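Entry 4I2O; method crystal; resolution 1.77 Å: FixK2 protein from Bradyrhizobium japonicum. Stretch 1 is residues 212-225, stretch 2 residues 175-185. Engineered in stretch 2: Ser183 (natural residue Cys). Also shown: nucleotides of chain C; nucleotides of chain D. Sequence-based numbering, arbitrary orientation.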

ATOM      1  N   GLY A 212      -9.014  20.879  19.774  1.00 25.87           N
ATOM      2  CA  GLY A 212     -10.101  21.141  20.716  1.00 29.24           C
ATOM      3  C   GLY A 212     -11.043  19.955  20.539  1.00 32.89           C
ATOM      4  O   GLY A 212     -11.106  19.395  19.431  1.00 31.72           O
ATOM      5  N   PHE A 213     -11.816  19.613  21.581  1.00 30.76           N
ATOM      6  CA  PHE A 213     -12.859  18.579  21.474  1.00 28.51           C
ATOM      7  C   PHE A 213     -14.218  19.170  21.777  1.00 33.75           C
ATOM      8  O   PHE A 213     -14.347  20.068  22.613  1.00 36.82           O
ATOM      9  CB  PHE A 213     -12.671  17.460  22.516  1.00 28.68           C
ATOM     10  CG  PHE A 213     -11.556  16.497  22.208  1.00 25.37           C
ATOM     11  CD1 PHE A 213     -11.674  15.619  21.150  1.00 26.78           C
ATOM     12  CD2 PHE A 213     -10.467  16.412  23.043  1.00 34.61           C
ATOM     13  CE1 PHE A 213     -10.644  14.693  20.887  1.00 27.88           C
ATOM     14  CE2 PHE A 213      -9.463  15.499  22.806  1.00 38.66           C
ATOM     15  CZ  PHE A 213      -9.562  14.647  21.708  1.00 32.00           C
ATOM     16  N   SER A 214     -15.239  18.644  21.104  1.00 31.08           N
ATOM     17  CA  SER A 214     -16.626  18.968  21.431  1.00 31.74           C
ATOM     18  C   SER A 214     -17.342  17.631  21.541  1.00 36.89           C
ATOM     19  O   SER A 214     -18.274  17.332  20.784  1.00 38.66           O
ATOM     20  CB  SER A 214     -17.253  19.833  20.352  1.00 37.13           C
ATOM     21  OG  SER A 214     -16.906  21.182  20.568  1.00 41.28           O
ATOM     22  N   GLY A 215     -16.842  16.798  22.451  1.00 37.44           N
ATOM     23  CA  GLY A 215     -17.178  15.391  22.420  1.00 32.25           C
ATOM     24  C   GLY A 215     -16.021  14.688  21.690  1.00 32.23           C
ATOM     25  O   GLY A 215     -15.271  15.306  20.942  1.00 29.03           O
ATOM     26  N   ALA A 216     -15.904  13.383  21.883  1.00 28.14           N
ATOM     27  CA  ALA A 216     -14.700  12.643  21.425  1.00 22.16           C
ATOM     28  C   ALA A 216     -14.453  12.668  19.936  1.00 23.50           C
ATOM     29  O   ALA A 216     -13.282  12.573  19.475  1.00 22.99           O
ATOM     30  CB  ALA A 216     -14.784  11.172  21.910  1.00 26.16           C
ATOM     31  N   ARG A 217     -15.515  12.657  19.144  1.00 25.11           N
ATOM     32  CA  ARG A 217     -15.304  12.532  17.693  1.00 24.15           C
ATOM     33  C   ARG A 217     -15.547  13.851  16.977  1.00 32.93           C
ATOM     34  O   ARG A 217     -15.596  13.869  15.752  1.00 33.69           O
ATOM     35  CB  ARG A 217     -16.276  11.498  17.100  1.00 29.79           C
ATOM     36  CG  ARG A 217     -16.108  10.095  17.670  1.00 29.37           C
ATOM     37  CD  ARG A 217     -17.040   9.099  16.996  1.00 32.22           C
ATOM     38  NE  ARG A 217     -17.043   7.788  17.670  1.00 40.05           N
ATOM     39  CZ  ARG A 217     -17.762   6.737  17.257  1.00 44.91           C
ATOM     40  NH1 ARG A 217     -18.553   6.861  16.197  1.00 48.37           N
ATOM     41  NH2 ARG A 217     -17.723   5.558  17.907  1.00 36.40           N
ATOM     42  N   GLN A 218     -15.710  14.940  17.726  1.00 24.82           N
ATOM     43  CA  GLN A 218     -15.845  16.265  17.097  1.00 26.98           C
ATOM     44  C   GLN A 218     -14.588  17.032  17.428  1.00 28.52           C
ATOM     45  O   GLN A 218     -14.402  17.444  18.545  1.00 31.80           O
ATOM     46  CB  GLN A 218     -17.044  16.985  17.657  1.00 30.27           C
ATOM     47  CG  GLN A 218     -18.286  16.193  17.426  1.00 33.88           C
ATOM     48  CD  GLN A 218     -18.822  16.446  16.070  1.00 45.34           C
ATOM     49  OE1 GLN A 218     -18.423  17.413  15.389  1.00 51.15           O
ATOM     50  NE2 GLN A 218     -19.724  15.581  15.633  1.00 47.90           N
ATOM     51  N   ILE A 219     -13.704  17.213  16.466  1.00 24.96           N
ATOM     52  CA  ILE A 219     -12.350  17.687  16.783  1.00 20.83           C
ATOM     53  C   ILE A 219     -12.072  18.930  15.971  1.00 27.83           C
ATOM     54  O   ILE A 219     -12.440  18.985  14.800  1.00 31.31           O
ATOM     55  CB  ILE A 219     -11.291  16.617  16.470  1.00 24.33           C
ATOM     56  CG1 ILE A 219     -11.416  15.453  17.458  1.00 29.30           C
ATOM     57  CG2 ILE A 219      -9.933  17.223  16.507  1.00 25.01           C
ATOM     58  CD1 ILE A 219     -10.459  14.270  17.217  1.00 26.39           C
ATOM     59  N   VAL A 220     -11.453  19.940  16.587  1.00 28.86           N
ATOM     60  CA  VAL A 220     -11.174  21.202  15.881  1.00 26.26           C
ATOM     61  C   VAL A 220      -9.672  21.326  15.993  1.00 31.43           C
ATOM     62  O   VAL A 220      -9.140  21.382  17.109  1.00 32.36           O
ATOM     63  CB  VAL A 220     -11.835  22.440  16.537  1.00 27.99           C
ATOM     64  CG1 VAL A 220     -11.331  23.716  15.893  1.00 33.94           C
ATOM     65  CG2 VAL A 220     -13.332  22.456  16.327  1.00 32.62           C
ATOM     66  N   LEU A 221      -8.959  21.330  14.866  1.00 27.10           N
ATOM     67  CA  LEU A 221      -7.510  21.563  14.928  1.00 29.24           C
ATOM     68  C   LEU A 221      -7.254  23.041  15.167  1.00 35.32           C
ATOM     69  O   LEU A 221      -7.694  23.899  14.396  1.00 34.38           O
ATOM     70  CB  LEU A 221      -6.814  21.147  13.626  1.00 26.89           C
ATOM     71  CG  LEU A 221      -7.030  19.707  13.239  1.00 26.19           C
ATOM     72  CD1 LEU A 221      -6.170  19.443  11.964  1.00 33.21           C
ATOM     73  CD2 LEU A 221      -6.539  18.816  14.423  1.00 31.06           C
ATOM     74  N   ARG A 222      -6.538  23.340  16.236  1.00 29.00           N
ATOM     75  CA  ARG A 222      -6.264  24.733  16.598  1.00 32.23           C
ATOM     76  C   ARG A 222      -4.969  25.292  16.011  1.00 35.32           C
ATOM     77  O   ARG A 222      -4.820  26.521  15.881  1.00 33.91           O
ATOM     78  CB  ARG A 222      -6.213  24.893  18.125  1.00 39.08           C
ATOM     79  CG  ARG A 222      -7.443  24.345  18.828  1.00 44.40           C
ATOM     80  CD  ARG A 222      -7.842  25.222  19.978  1.00 55.14           C
ATOM     81  NE  ARG A 222      -9.075  24.758  20.597  1.00 61.10           N
ATOM     82  CZ  ARG A 222     -10.291  25.004  20.119  1.00 60.94           C
ATOM     83  NH1 ARG A 222     -10.435  25.711  19.004  1.00 61.25           N
ATOM     84  NH2 ARG A 222     -11.365  24.543  20.759  1.00 60.99           N
ATOM     85  N   ASN A 223      -4.018  24.401  15.695  1.00 34.60           N
ATOM     86  CA  ASN A 223      -2.766  24.818  15.060  1.00 34.12           C
ATOM     87  C   ASN A 223      -2.287  23.720  14.122  1.00 35.52           C
ATOM     88  O   ASN A 223      -1.651  22.748  14.581  1.00 34.78           O
ATOM     89  CB  ASN A 223      -1.706  25.064  16.119  1.00 41.76           C
ATOM     90  CG  ASN A 223      -0.468  25.763  15.563  1.00 47.68           C
ATOM     91  OD1 ASN A 223      -0.112  25.622  14.387  1.00 50.83           O
ATOM     92  ND2 ASN A 223       0.179  26.542  16.412  1.00 53.50           N
ATOM     93  N   ARG A 224      -2.606  23.839  12.824  1.00 35.67           N
ATOM     94  CA  ARG A 224      -2.238  22.795  11.879  1.00 31.96           C
ATOM     95  C   ARG A 224      -0.723  22.761  11.713  1.00 28.64           C
ATOM     96  O   ARG A 224      -0.155  21.700  11.523  1.00 28.25           O
ATOM     97  CB  ARG A 224      -2.943  22.988  10.517  1.00 35.23           C
ATOM     98  CG  ARG A 224      -4.477  22.886  10.638  1.00 37.41           C
ATOM     99  CD  ARG A 224      -5.219  23.289   9.337  1.00 45.48           C
ATOM    100  NE  ARG A 224      -6.633  22.952   9.423  1.00 44.10           N
ATOM    101  CZ  ARG A 224      -7.510  23.629  10.177  1.00 52.51           C
ATOM    102  NH1 ARG A 224      -7.094  24.673  10.893  1.00 54.46           N
ATOM    103  NH2 ARG A 224      -8.794  23.264  10.228  1.00 50.53           N
ATOM    104  N   GLN A 225      -0.066  23.910  11.787  1.00 29.17           N
ATOM    105  CA  GLN A 225       1.397  23.920  11.641  1.00 30.47           C
ATOM    106  C   GLN A 225       2.070  23.105  12.737  1.00 33.41           C
ATOM    107  O   GLN A 225       2.975  22.281  12.453  1.00 32.56           O
ATOM    108  CB  GLN A 225       1.940  25.357  11.632  1.00 31.38           C
ATOM    109  CG  GLN A 225       3.416  25.472  11.251  1.00 41.66           C
ATOM    110  CD  GLN A 225       3.724  24.801   9.925  1.00 41.03           C
ATOM    111  OE1 GLN A 225       3.158  25.173   8.877  1.00 41.32           O
ATOM    112  NE2 GLN A 225       4.613  23.801   9.954  1.00 35.13           N
TER
ATOM    113  P    DA C   7     -15.026   5.855  20.584  1.00 27.86           P
ATOM    114  OP1  DA C   7     -15.245   6.908  19.568  1.00 29.71           O
ATOM    115  OP2  DA C   7     -14.197   4.636  20.261  1.00 26.38           O
ATOM    116  O5'  DA C   7     -14.375   6.453  21.895  1.00 26.98           O
ATOM    117  C5'  DA C   7     -15.028   7.649  22.561  1.00 28.61           C
ATOM    118  C4'  DA C   7     -14.203   7.930  23.825  1.00 27.68           C
ATOM    119  O4'  DA C   7     -14.505   6.901  24.798  1.00 29.37           O
ATOM    120  C3'  DA C   7     -12.701   7.940  23.615  1.00 29.44           C
ATOM    121  O3'  DA C   7     -12.347   9.332  23.911  1.00 24.92           O
ATOM    122  C2'  DA C   7     -12.133   6.936  24.670  1.00 26.26           C
ATOM    123  C1'  DA C   7     -13.359   6.781  25.612  1.00 27.71           C
ATOM    124  N9   DA C   7     -13.439   5.427  26.161  1.00 37.40           N
ATOM    125  C8   DA C   7     -13.540   4.243  25.476  1.00 34.55           C
ATOM    126  N7   DA C   7     -13.613   3.166  26.242  1.00 44.83           N
ATOM    127  C5   DA C   7     -13.606   3.688  27.547  1.00 40.96           C
ATOM    128  C6   DA C   7     -13.645   3.069  28.796  1.00 47.36           C
ATOM    129  N6   DA C   7     -13.751   1.730  28.863  1.00 47.36           N
ATOM    130  N1   DA C   7     -13.627   3.868  29.931  1.00 54.08           N
ATOM    131  C2   DA C   7     -13.515   5.204  29.699  1.00 53.25           C
ATOM    132  N3   DA C   7     -13.440   5.885  28.509  1.00 32.32           N
ATOM    133  C4   DA C   7     -13.504   5.066  27.504  1.00 35.62           C
ATOM    134  P    DT C   8     -10.760   9.781  23.989  1.00 24.53           P
ATOM    135  OP1  DT C   8     -10.785  11.299  23.804  1.00 27.87           O
ATOM    136  OP2  DT C   8      -9.962   8.786  23.277  1.00 21.89           O
ATOM    137  O5'  DT C   8     -10.375   9.582  25.590  1.00 27.03           O
ATOM    138  C5'  DT C   8     -11.162  10.379  26.471  1.00 30.66           C
ATOM    139  C4'  DT C   8     -10.753   9.996  27.882  1.00 34.53           C
ATOM    140  O4'  DT C   8     -11.028   8.598  28.133  1.00 29.16           O
ATOM    141  C3'  DT C   8      -9.242  10.141  28.162  1.00 29.64           C
ATOM    142  O3'  DT C   8      -9.216  10.970  29.295  1.00 34.99           O
ATOM    143  C2'  DT C   8      -8.663   8.778  28.524  1.00 29.71           C
ATOM    144  C1'  DT C   8      -9.929   8.069  28.935  1.00 27.21           C
ATOM    145  N1   DT C   8      -9.968   6.559  28.710  1.00 28.36           N
ATOM    146  C2   DT C   8     -10.177   5.678  29.777  1.00 33.05           C
ATOM    147  O2   DT C   8     -10.257   6.012  30.967  1.00 32.02           O
ATOM    148  N3   DT C   8     -10.288   4.362  29.458  1.00 29.01           N
ATOM    149  C4   DT C   8     -10.187   3.820  28.157  1.00 28.89           C
ATOM    150  O4   DT C   8     -10.352   2.608  27.999  1.00 28.43           O
ATOM    151  C5   DT C   8      -9.957   4.766  27.074  1.00 28.18           C
ATOM    152  C7   DT C   8      -9.828   4.264  25.639  1.00 26.93           C
ATOM    153  C6   DT C   8      -9.875   6.090  27.379  1.00 24.87           C
ATOM    154  P    DC D  28     -20.487  12.583  23.002  1.00135.98           P
ATOM    155  OP1  DC D  28     -19.159  12.125  23.507  1.00130.15           O
ATOM    156  OP2  DC D  28     -20.527  13.336  21.725  1.00134.23           O
ATOM    157  O5'  DC D  28     -21.482  11.336  22.843  1.00113.99           O
ATOM    158  C5'  DC D  28     -22.752  11.485  22.213  1.00114.96           C
ATOM    159  C4'  DC D  28     -23.178  10.163  21.593  1.00110.37           C
ATOM    160  O4'  DC D  28     -23.479   9.215  22.652  1.00108.08           O
ATOM    161  C3'  DC D  28     -24.463  10.226  20.790  1.00112.73           C
ATOM    162  O3'  DC D  28     -24.626   9.044  20.017  1.00112.72           O
ATOM    163  C2'  DC D  28     -25.458  10.249  21.937  1.00114.74           C
ATOM    164  C1'  DC D  28     -24.888   9.127  22.798  1.00109.33           C
ATOM    165  N1   DC D  28     -25.257   9.304  24.225  1.00105.46           N
ATOM    166  C2   DC D  28     -25.916   8.295  24.949  1.00103.93           C
ATOM    167  O2   DC D  28     -26.182   7.218  24.403  1.00102.61           O
ATOM    168  N3   DC D  28     -26.247   8.527  26.249  1.00102.54           N
ATOM    169  C4   DC D  28     -25.944   9.701  26.799  1.00100.42           C
ATOM    170  N4   DC D  28     -26.259   9.921  28.070  1.00100.96           N
ATOM    171  C5   DC D  28     -25.294  10.733  26.077  1.00102.22           C
ATOM    172  C6   DC D  28     -24.973  10.499  24.804  1.00103.20           C
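Stretch 2, residues 175-185: AGMMALPMSRR

Stretch 2 lies antiparallel along stretch 1. Its strand, which ends at Ala179, runs at 154° to strand 218-221, with a closest axis approach of 4.6 Å. Stretch 2 then continues as loop and enters a helix at Arg184, with the engineered Ser183 at the N-cap.

The backbones pair in register. Gln218 faces Ala179 (CA to CA 4.6 Å) and Ile219 faces Met178 (CA to CA 5.2 Å). Met178 N donates to Ile219 O at 2.8 Å, and Ile219 N returns the bond to Met178 O at 2.9 Å. Leu180 N extends the ladder to Arg217 O at 2.7 Å. All three bonds are nearly straight.

Apolar packing falls on both sheet faces. On one, Met178 CE touches Ile219 CG2 at 3.5 Å. Nearby, Leu180 CD1 lies 3.8 Å from Ile219 CD1. On the other, Met177 CE meets Val220 CG2 at 3.3 Å.

Arg184 joins the turn to the DNA. Its NH1 and NH2 both donate to Ala216 O, at 3.0 and 2.8 Å. Its NE also binds OP2 of DT8 at 2.9 Å. Arg217 NE reaches OP1 of DA7 at 2.8 Å, while Arg184 N holds OP2 of DA7 at 2.9 Å.

Water 1 bridges the two backbones: it donates to Gly176 O at 2.7 Å and accepts from Leu221 N at 2.9 Å.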

ATOM      1  N   ALA A 175     -16.107  24.228   8.083  1.00 24.54           N
ATOM      2  CA  ALA A 175     -15.867  25.457   8.832  1.00 22.59           C
ATOM      3  C   ALA A 175     -14.918  25.165   9.991  1.00 24.63           C
ATOM      4  O   ALA A 175     -15.165  25.546  11.137  1.00 25.60           O
ATOM      5  CB  ALA A 175     -17.224  26.089   9.356  1.00 23.72           C
ATOM      6  N   GLY A 176     -13.823  24.471   9.693  1.00 25.31           N
ATOM      7  CA  GLY A 176     -12.822  24.216  10.751  1.00 30.05           C
ATOM      8  C   GLY A 176     -12.927  23.005  11.662  1.00 26.90           C
ATOM      9  O   GLY A 176     -11.973  22.704  12.399  1.00 30.83           O
ATOM     10  N   MET A 177     -14.049  22.287  11.648  1.00 24.83           N
ATOM     11  CA  MET A 177     -14.253  21.193  12.614  1.00 20.84           C
ATOM     12  C   MET A 177     -14.477  19.884  11.878  1.00 25.94           C
ATOM     13  O   MET A 177     -15.111  19.887  10.817  1.00 28.92           O
ATOM     14  CB  MET A 177     -15.480  21.498  13.536  1.00 24.06           C
ATOM     15  CG  MET A 177     -15.813  20.231  14.386  1.00 37.42           C
ATOM     16  SD  MET A 177     -17.235  20.446  15.455  1.00 42.74           S
ATOM     17  CE  MET A 177     -16.327  21.110  16.876  1.00 30.82           C
ATOM     18  N   MET A 178     -13.866  18.804  12.391  1.00 25.76           N
ATOM     19  CA  MET A 178     -13.990  17.453  11.861  1.00 24.73           C
ATOM     20  C   MET A 178     -14.983  16.687  12.702  1.00 25.85           C
ATOM     21  O   MET A 178     -14.775  16.511  13.912  1.00 29.37           O
ATOM     22  CB  MET A 178     -12.629  16.725  12.049  1.00 24.32           C
ATOM     23  CG  MET A 178     -11.525  17.552  11.614  1.00 31.94           C
ATOM     24  SD  MET A 178     -10.064  16.523  11.480  1.00 29.81           S
ATOM     25  CE  MET A 178      -9.401  16.643  13.129  1.00 24.67           C
ATOM     26  N   ALA A 179     -16.028  16.179  12.080  1.00 22.85           N
ATOM     27  CA  ALA A 179     -16.928  15.275  12.775  1.00 26.86           C
ATOM     28  C   ALA A 179     -16.516  13.898  12.296  1.00 25.35           C
ATOM     29  O   ALA A 179     -16.797  13.497  11.134  1.00 27.16           O
ATOM     30  CB  ALA A 179     -18.394  15.567  12.420  1.00 30.91           C
ATOM     31  N   LEU A 180     -15.780  13.187  13.130  1.00 23.07           N
ATOM     32  CA  LEU A 180     -15.151  11.947  12.678  1.00 19.83           C
ATOM     33  C   LEU A 180     -16.216  10.881  12.772  1.00 20.88           C
ATOM     34  O   LEU A 180     -16.985  10.858  13.771  1.00 22.13           O
ATOM     35  CB  LEU A 180     -14.025  11.570  13.656  1.00 20.36           C
ATOM     36  CG  LEU A 180     -12.751  12.402  13.494  1.00 23.29           C
ATOM     37  CD1 LEU A 180     -11.740  11.896  14.564  1.00 24.86           C
ATOM     38  CD2 LEU A 180     -12.176  12.379  12.063  1.00 25.52           C
ATOM     39  N   PRO A 181     -16.346  10.046  11.742  1.00 21.21           N
ATOM     40  CA  PRO A 181     -17.466   9.083  11.836  1.00 22.96           C
ATOM     41  C   PRO A 181     -17.094   7.785  12.526  1.00 22.64           C
ATOM     42  O   PRO A 181     -18.039   7.029  12.854  1.00 24.17           O
ATOM     43  CB  PRO A 181     -17.799   8.757  10.376  1.00 22.63           C
ATOM     44  CG  PRO A 181     -16.394   8.916   9.653  1.00 25.23           C
ATOM     45  CD  PRO A 181     -15.844  10.193  10.352  1.00 24.74           C
ATOM     46  N   MET A 182     -15.794   7.507  12.741  1.00 20.19           N
ATOM     47  CA  MET A 182     -15.358   6.218  13.214  1.00 21.38           C
ATOM     48  C   MET A 182     -14.832   6.235  14.686  1.00 17.93           C
ATOM     49  O   MET A 182     -14.443   7.313  15.238  1.00 21.81           O
ATOM     50  CB  MET A 182     -14.249   5.700  12.231  1.00 18.09           C
ATOM     51  CG  MET A 182     -12.876   6.376  12.444  1.00 19.32           C
ATOM     52  SD  MET A 182     -12.729   8.096  11.987  1.00 20.76           S
ATOM     53  CE  MET A 182     -12.640   8.103  10.185  1.00 22.77           C
ATOM     54  N   SER A 183     -14.823   5.042  15.279  1.00 19.10           N
ATOM     55  CA  SER A 183     -14.393   4.802  16.641  1.00 20.13           C
ATOM     56  C   SER A 183     -12.889   4.849  16.769  1.00 19.47           C
ATOM     57  O   SER A 183     -12.170   4.842  15.768  1.00 20.24           O
ATOM     58  CB  SER A 183     -14.838   3.391  17.058  1.00 24.88           C
ATOM     59  OG  SER A 183     -14.123   2.452  16.249  1.00 22.71           O
ATOM     60  N   ARG A 184     -12.418   4.849  18.013  1.00 19.23           N
ATOM     61  CA  ARG A 184     -10.992   4.842  18.282  1.00 15.99           C
ATOM     62  C   ARG A 184     -10.367   3.517  17.812  1.00 15.40           C
ATOM     63  O   ARG A 184      -9.176   3.438  17.403  1.00 19.04           O
ATOM     64  CB  ARG A 184     -10.768   5.069  19.835  1.00 17.71           C
ATOM     65  CG  ARG A 184     -11.252   6.496  20.348  1.00 21.56           C
ATOM     66  CD  ARG A 184     -10.417   7.641  19.703  1.00 21.62           C
ATOM     67  NE  ARG A 184     -10.598   8.913  20.448  1.00 20.02           N
ATOM     68  CZ  ARG A 184     -11.247   9.992  19.997  1.00 20.53           C
ATOM     69  NH1 ARG A 184     -11.868  10.021  18.786  1.00 20.98           N
ATOM     70  NH2 ARG A 184     -11.275  11.063  20.780  1.00 23.14           N
ATOM     71  N   ARG A 185     -11.144   2.443  17.886  1.00 19.02           N
ATOM     72  CA  ARG A 185     -10.618   1.169  17.423  1.00 14.96           C
ATOM     73  C   ARG A 185     -10.446   1.188  15.888  1.00 18.39           C
ATOM     74  O   ARG A 185      -9.448   0.620  15.353  1.00 18.68           O
ATOM     75  CB  ARG A 185     -11.612   0.062  17.803  1.00 19.46           C
ATOM     76  CG  ARG A 185     -11.146  -1.342  17.312  1.00 26.37           C
ATOM     77  CD  ARG A 185     -12.147  -2.432  17.775  1.00 29.45           C
ATOM     78  NE  ARG A 185     -11.922  -2.697  19.205  1.00 32.71           N
ATOM     79  CZ  ARG A 185     -10.827  -3.342  19.635  1.00 42.99           C
ATOM     80  NH1 ARG A 185      -9.900  -3.811  18.768  1.00 43.68           N
ATOM     81  NH2 ARG A 185     -10.636  -3.530  20.921  1.00 39.41           N
TER
HETATM   82  O   HOH W   1     -10.209  20.694  12.335  1.00 26.84           O
HETATM   83  O   HOH W   2      -9.637  24.496  12.566  1.00 34.94           O
HETATM   84  O   HOH W   3     -19.105   4.740  14.374  1.00 40.73           O
HETATM   85  O   HOH W   4     -19.885   8.804  14.564  1.00 44.10           O